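Local coordinates for putative glycoside hydrolase (Bacteroides ovatus, PDB 4ONZ), which is a putative glycoside hydrolase that probably adopts the five-bladed beta-propeller fold of its clan, at residues N11-N25 with D298-E312. Sequence-based numbering, arbitrary orientation. Where two conformers were deposited one is given.
Sequences NNWVIGPFLRPEGVN and DRLDKPFFAPEAPFE
Arg20 reaches across to Glu312 on an extended chain, and its NE donates a nearly straight bond of 2.7 Å to Glu312 OE2, meeting that oxygen on its syn side, somewhat out of the carboxylate plane. The two flat groups of this salt bridge are strongly twisted against each other, and the bonds from NH2 to the carboxylate are weak. A chi4 of 84° turns the guanidinium broadside to its chain, laying one face flat on the Phe305 ring, planes 12° and centres 4.2 Å apart; near the rim of the opposite face sits Glu308 CB, 4.0 Å from Arg20 NH2. Glu312 is itself held: OE1 takes the backbone N-H groups of Glu308 and Ala309, Tyr338 OH bonds to OE2, and the Tyr338 ring meets Phe305 edge-to-face. One water accepts from both Arg20 NH2 and Ala306 N.

Asn25 CB rests over the Phe311 ring, 3.5 Å from its centroid, and Asn25 OD1 accepts from Val347 N. At the other end, Trp13 NE1 bonds to Asp298 OD2 at 2.9 Å, bent to 139° because NE1 comes from above the carboxylate plane and the oxygen lies tilted from the indole plane. Val14 CG2 meets Leu300 CD2 tip to tip at 3.7 Å. In between, Phe18 CD1 packs on Phe304 CE2. Phe304 and Phe305 form a classic beta bulge opposite Ala283. Segment 11-25 thus runs between the 298-312 connection and the chain's last strand, 344-350, consistent with an N-terminus that helps close a beta-propeller ring.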
loop_
_atom_site.group_PDB
_atom_site.type_symbol
_atom_site.label_atom_id
_atom_site.label_comp_id
_atom_site.label_asym_id
_atom_site.label_seq_id
_atom_site.Cartn_x
_atom_site.Cartn_y
_atom_site.Cartn_z
ATOM N N ASN A 11 18.842 16.545 -2.196
ATOM C CA ASN A 11 18.073 15.286 -1.938
ATOM C C ASN A 11 18.744 14.357 -0.917
ATOM O O ASN A 11 18.844 13.147 -1.127
ATOM C CB ASN A 11 17.797 14.540 -3.255
ATOM C CG ASN A 11 16.743 15.226 -4.113
ATOM O OD1 ASN A 11 15.993 16.085 -3.638
ATOM N ND2 ASN A 11 16.670 14.836 -5.383
ATOM N N ASN A 12 19.192 14.939 0.195
ATOM C CA ASN A 12 19.798 14.174 1.287
ATOM C C ASN A 12 18.737 13.428 2.117
ATOM O O ASN A 12 19.065 12.496 2.853
ATOM C CB ASN A 12 20.632 15.087 2.201
ATOM C CG ASN A 12 19.790 16.138 2.928
ATOM O OD1 ASN A 12 18.755 16.587 2.429
ATOM N ND2 ASN A 12 20.247 16.545 4.109
ATOM N N TRP A 13 17.474 13.845 1.982
ATOM C CA TRP A 13 16.348 13.263 2.717
ATOM C C TRP A 13 15.691 12.061 2.024
ATOM O O TRP A 13 14.889 11.350 2.635
ATOM C CB TRP A 13 15.274 14.338 2.943
ATOM C CG TRP A 13 14.682 14.902 1.672
ATOM C CD1 TRP A 13 15.092 16.018 0.998
ATOM C CD2 TRP A 13 13.577 14.370 0.929
ATOM N NE1 TRP A 13 14.309 16.212 -0.118
ATOM C CE2 TRP A 13 13.370 15.216 -0.180
ATOM C CE3 TRP A 13 12.736 13.263 1.099
ATOM C CZ2 TRP A 13 12.359 14.989 -1.117
ATOM C CZ3 TRP A 13 11.735 13.039 0.166
ATOM C CH2 TRP A 13 11.557 13.897 -0.925
ATOM N N VAL A 14 16.027 11.838 0.759
ATOM C CA VAL A 14 15.406 10.784 -0.037
ATOM C C VAL A 14 15.809 9.394 0.448
ATOM O O VAL A 14 16.969 9.150 0.736
ATOM C CB VAL A 14 15.761 10.958 -1.533
ATOM C CG1 VAL A 14 15.158 9.849 -2.374
ATOM C CG2 VAL A 14 15.281 12.312 -2.033
ATOM N N ILE A 15 14.839 8.496 0.562
ATOM C CA ILE A 15 15.127 7.133 0.987
ATOM C C ILE A 15 15.519 6.344 -0.254
ATOM O O ILE A 15 14.794 6.331 -1.259
ATOM C CB ILE A 15 13.943 6.477 1.712
ATOM C CG1 ILE A 15 13.532 7.320 2.921
ATOM C CG2 ILE A 15 14.318 5.067 2.154
ATOM C CD1 ILE A 15 12.317 6.820 3.655
ATOM N N GLY A 16 16.680 5.700 -0.183
ATOM C CA GLY A 16 17.209 4.929 -1.294
ATOM C C GLY A 16 18.727 5.037 -1.372
ATOM O O GLY A 16 19.354 5.556 -0.457
ATOM N N PRO A 17 19.325 4.555 -2.471
ATOM C CA PRO A 17 18.636 3.954 -3.613
ATOM C C PRO A 17 18.181 2.519 -3.350
ATOM O O PRO A 17 18.811 1.801 -2.562
ATOM C CB PRO A 17 19.712 3.974 -4.706
ATOM C CG PRO A 17 20.994 3.836 -3.969
ATOM C CD PRO A 17 20.791 4.447 -2.601
ATOM N N PHE A 18 17.082 2.123 -3.994
ATOM C CA PHE A 18 16.572 0.766 -3.915
ATOM C C PHE A 18 17.018 0.041 -5.175
ATOM O O PHE A 18 16.681 0.458 -6.286
ATOM C CB PHE A 18 15.051 0.750 -3.797
ATOM C CG PHE A 18 14.544 1.252 -2.485
ATOM C CD1 PHE A 18 14.321 2.608 -2.278
ATOM C CD2 PHE A 18 14.289 0.371 -1.452
ATOM C CE1 PHE A 18 13.843 3.075 -1.062
ATOM C CE2 PHE A 18 13.815 0.829 -0.238
ATOM C CZ PHE A 18 13.598 2.184 -0.039
ATOM N N LEU A 19 17.779 -1.034 -5.007
ATOM C CA LEU A 19 18.301 -1.782 -6.149
ATOM C C LEU A 19 17.613 -3.141 -6.270
ATOM O O LEU A 19 17.388 -3.825 -5.264
ATOM C CB LEU A 19 19.814 -1.975 -6.000
ATOM C CG LEU A 19 20.630 -0.695 -5.801
ATOM C CD1 LEU A 19 22.104 -1.035 -5.597
ATOM C CD2 LEU A 19 20.453 0.262 -6.975
ATOM N N ARG A 20 17.289 -3.523 -7.506
ATOM C CA ARG A 20 16.663 -4.811 -7.785
ATOM C C ARG A 20 17.751 -5.890 -7.699
ATOM O O ARG A 20 18.740 -5.792 -8.426
ATOM C CB ARG A 20 16.064 -4.805 -9.194
ATOM C CG ARG A 20 14.998 -3.732 -9.451
ATOM C CD ARG A 20 14.846 -3.473 -10.945
ATOM N NE ARG A 20 13.801 -2.502 -11.282
ATOM C CZ ARG A 20 13.958 -1.178 -11.289
ATOM N NH1 ARG A 20 15.110 -0.614 -10.928
ATOM N NH2 ARG A 20 12.941 -0.403 -11.626
ATOM N N PRO A 21 17.597 -6.901 -6.810
ATOM C CA PRO A 21 18.635 -7.943 -6.766
ATOM C C PRO A 21 18.613 -8.730 -8.073
ATOM O O PRO A 21 17.543 -9.176 -8.502
ATOM C CB PRO A 21 18.239 -8.819 -5.570
ATOM C CG PRO A 21 17.180 -8.068 -4.835
ATOM C CD PRO A 21 16.527 -7.155 -5.829
ATOM N N GLU A 22 19.771 -8.897 -8.705
ATOM C CA GLU A 22 19.829 -9.571 -10.001
ATOM C C GLU A 22 19.218 -10.980 -9.987
ATOM O O GLU A 22 19.472 -11.780 -9.090
ATOM C CB GLU A 22 21.262 -9.626 -10.548
ATOM C CG GLU A 22 21.310 -9.993 -12.028
ATOM C CD GLU A 22 22.705 -9.959 -12.623
ATOM O OE1 GLU A 22 23.658 -10.410 -11.962
ATOM O OE2 GLU A 22 22.840 -9.499 -13.774
ATOM N N GLY A 23 18.386 -11.241 -10.995
ATOM C CA GLY A 23 17.755 -12.531 -11.219
ATOM C C GLY A 23 16.707 -13.063 -10.276
ATOM O O GLY A 23 16.239 -14.174 -10.482
ATOM N N VAL A 24 16.321 -12.307 -9.253
ATOM C CA VAL A 24 15.354 -12.825 -8.273
ATOM C C VAL A 24 13.904 -12.475 -8.585
ATOM O O VAL A 24 12.990 -13.130 -8.081
ATOM C CB VAL A 24 15.653 -12.343 -6.831
ATOM C CG1 VAL A 24 17.113 -12.586 -6.482
ATOM C CG2 VAL A 24 15.298 -10.870 -6.639
ATOM N N ASN A 25 13.685 -11.448 -9.403
ATOM C CA ASN A 25 12.328 -10.990 -9.679
ATOM C C ASN A 25 11.675 -11.581 -10.918
ATOM O O ASN A 25 12.348 -11.802 -11.923
ATOM C CB ASN A 25 12.303 -9.469 -9.777
ATOM C CG ASN A 25 12.389 -8.804 -8.429
ATOM O OD1 ASN A 25 11.637 -9.142 -7.515
ATOM N ND2 ASN A 25 13.276 -7.826 -8.305
ATOM N N ASP A 298 9.332 19.152 0.970
ATOM C CA ASP A 298 9.960 18.889 -0.318
ATOM C C ASP A 298 9.227 17.762 -1.038
ATOM O O ASP A 298 8.510 16.983 -0.412
ATOM C CB ASP A 298 11.441 18.538 -0.117
ATOM C CG ASP A 298 12.305 18.840 -1.348
ATOM O OD1 ASP A 298 11.770 19.159 -2.441
ATOM O OD2 ASP A 298 13.543 18.766 -1.213
ATOM N N ARG A 299 9.441 17.676 -2.349
ATOM C CA ARG A 299 8.774 16.696 -3.202
ATOM C C ARG A 299 9.675 16.424 -4.406
ATOM O O ARG A 299 10.241 17.363 -4.987
ATOM C CB ARG A 299 7.430 17.288 -3.646
ATOM C CG ARG A 299 6.495 16.389 -4.437
ATOM C CD ARG A 299 5.240 17.180 -4.735
ATOM N NE ARG A 299 4.273 16.491 -5.577
ATOM C CZ ARG A 299 3.116 17.026 -5.960
ATOM N NH1 ARG A 299 2.795 18.263 -5.594
ATOM N NH2 ARG A 299 2.279 16.341 -6.721
ATOM N N LEU A 300 9.864 15.154 -4.753
ATOM C CA LEU A 300 10.695 14.813 -5.910
ATOM C C LEU A 300 10.033 15.229 -7.217
ATOM O O LEU A 300 8.841 14.991 -7.418
ATOM C CB LEU A 300 10.992 13.316 -5.959
ATOM C CG LEU A 300 11.832 12.800 -4.792
ATOM C CD1 LEU A 300 12.042 11.308 -4.907
ATOM C CD2 LEU A 300 13.161 13.520 -4.760
ATOM N N ASP A 301 10.810 15.873 -8.082
ATOM C CA ASP A 301 10.341 16.270 -9.402
ATOM C C ASP A 301 10.274 15.072 -10.332
ATOM O O ASP A 301 9.401 15.004 -11.186
ATOM C CB ASP A 301 11.280 17.305 -10.032
ATOM C CG ASP A 301 11.112 18.678 -9.441
ATOM O OD1 ASP A 301 10.031 18.966 -8.900
ATOM O OD2 ASP A 301 12.055 19.482 -9.549
ATOM N N LYS A 302 11.236 14.169 -10.175
ATOM C CA LYS A 302 11.355 12.963 -10.978
ATOM C C LYS A 302 11.171 11.763 -10.072
ATOM O O LYS A 302 11.535 11.819 -8.890
ATOM C CB LYS A 302 12.751 12.893 -11.611
ATOM C CG LYS A 302 13.075 14.019 -12.585
ATOM C CD LYS A 302 12.238 13.927 -13.845
ATOM C CE LYS A 302 12.650 14.971 -14.877
ATOM N NZ LYS A 302 11.951 14.738 -16.176
ATOM N N PRO A 303 10.632 10.662 -10.615
ATOM C CA PRO A 303 10.439 9.503 -9.759
ATOM C C PRO A 303 11.773 8.891 -9.322
ATOM O O PRO A 303 12.772 9.013 -10.030
ATOM C CB PRO A 303 9.625 8.540 -10.640
ATOM C CG PRO A 303 9.901 8.941 -12.044
ATOM C CD PRO A 303 10.302 10.390 -12.027
ATOM N N PHE A 304 11.802 8.299 -8.132
ATOM C CA PHE A 304 13.020 7.658 -7.642
ATOM C C PHE A 304 13.041 6.191 -8.073
ATOM O O PHE A 304 14.071 5.528 -7.996
ATOM C CB PHE A 304 13.134 7.775 -6.118
ATOM C CG PHE A 304 12.238 6.833 -5.356
ATOM C CD1 PHE A 304 10.931 7.173 -5.063
ATOM C CD2 PHE A 304 12.721 5.615 -4.906
ATOM C CE1 PHE A 304 10.117 6.306 -4.350
ATOM C CE2 PHE A 304 11.910 4.742 -4.209
ATOM C CZ PHE A 304 10.612 5.089 -3.920
ATOM N N PHE A 305 11.897 5.681 -8.516
ATOM C CA PHE A 305 11.801 4.284 -8.932
ATOM C C PHE A 305 10.809 4.199 -10.090
ATOM O O PHE A 305 9.672 4.638 -9.963
ATOM C CB PHE A 305 11.363 3.417 -7.745
ATOM C CG PHE A 305 11.679 1.956 -7.911
ATOM C CD1 PHE A 305 12.945 1.468 -7.595
ATOM C CD2 PHE A 305 10.725 1.074 -8.371
ATOM C CE1 PHE A 305 13.254 0.121 -7.747
ATOM C CE2 PHE A 305 11.021 -0.278 -8.526
ATOM C CZ PHE A 305 12.288 -0.752 -8.214
ATOM N N ALA A 306 11.255 3.670 -11.225
ATOM C CA ALA A 306 10.422 3.609 -12.427
ATOM C C ALA A 306 10.614 2.286 -13.168
ATOM O O ALA A 306 11.547 1.551 -12.877
ATOM C CB ALA A 306 10.757 4.781 -13.326
ATOM N N PRO A 307 9.710 1.959 -14.110
ATOM C CA PRO A 307 9.882 0.705 -14.843
ATOM C C PRO A 307 11.169 0.721 -15.666
ATOM O O PRO A 307 11.412 1.671 -16.402
ATOM C CB PRO A 307 8.650 0.644 -15.753
ATOM C CG PRO A 307 7.689 1.611 -15.178
ATOM C CD PRO A 307 8.499 2.680 -14.531
ATOM N N GLU A 308 11.989 -0.311 -15.504
ATOM C CA GLU A 308 13.266 -0.420 -16.219
ATOM C C GLU A 308 13.575 -1.845 -16.664
ATOM O O GLU A 308 14.169 -2.044 -17.717
ATOM C CB GLU A 308 14.421 0.083 -15.344
ATOM C CG GLU A 308 14.409 1.577 -15.051
ATOM C CD GLU A 308 14.619 2.434 -16.290
ATOM O OE1 GLU A 308 14.814 1.875 -17.389
ATOM O OE2 GLU A 308 14.590 3.674 -16.159
ATOM N N ALA A 309 13.180 -2.834 -15.864
ATOM C CA ALA A 309 13.476 -4.247 -16.165
ATOM C C ALA A 309 12.379 -5.005 -16.934
ATOM O O ALA A 309 11.200 -4.638 -16.869
ATOM C CB ALA A 309 13.819 -4.973 -14.876
ATOM N N PRO A 310 12.766 -6.081 -17.660
ATOM C CA PRO A 310 11.787 -6.856 -18.435
ATOM C C PRO A 310 10.596 -7.371 -17.619
ATOM O O PRO A 310 9.476 -7.366 -18.124
ATOM C CB PRO A 310 12.609 -8.035 -18.978
ATOM C CG PRO A 310 14.017 -7.545 -18.990
ATOM C CD PRO A 310 14.131 -6.627 -17.807
ATOM N N PHE A 311 10.825 -7.774 -16.365
ATOM C CA PHE A 311 9.745 -8.313 -15.526
ATOM C C PHE A 311 8.705 -7.262 -15.107
ATOM O O PHE A 311 7.648 -7.604 -14.595
ATOM C CB PHE A 311 10.305 -9.050 -14.291
ATOM C CG PHE A 311 11.034 -8.161 -13.332
ATOM C CD1 PHE A 311 10.341 -7.504 -12.324
ATOM C CD2 PHE A 311 12.411 -7.983 -13.425
ATOM C CE1 PHE A 311 10.999 -6.676 -11.438
ATOM C CE2 PHE A 311 13.077 -7.150 -12.534
ATOM C CZ PHE A 311 12.367 -6.496 -11.540
ATOM N N GLU A 312 8.997 -5.988 -15.348
ATOM C CA GLU A 312 8.065 -4.911 -15.034
ATOM C C GLU A 312 7.226 -4.523 -16.252
ATOM O O GLU A 312 6.394 -3.625 -16.155
ATOM C CB GLU A 312 8.854 -3.706 -14.527
ATOM C CG GLU A 312 9.625 -4.025 -13.250
ATOM C CD GLU A 312 10.725 -3.039 -12.905
ATOM O OE1 GLU A 312 11.160 -2.266 -13.779
ATOM O OE2 GLU A 312 11.194 -3.064 -11.748
HETATM O O HOH W 1 15.923 4.256 -5.730
HETATM O O HOH W 2 14.088 2.358 -11.199
#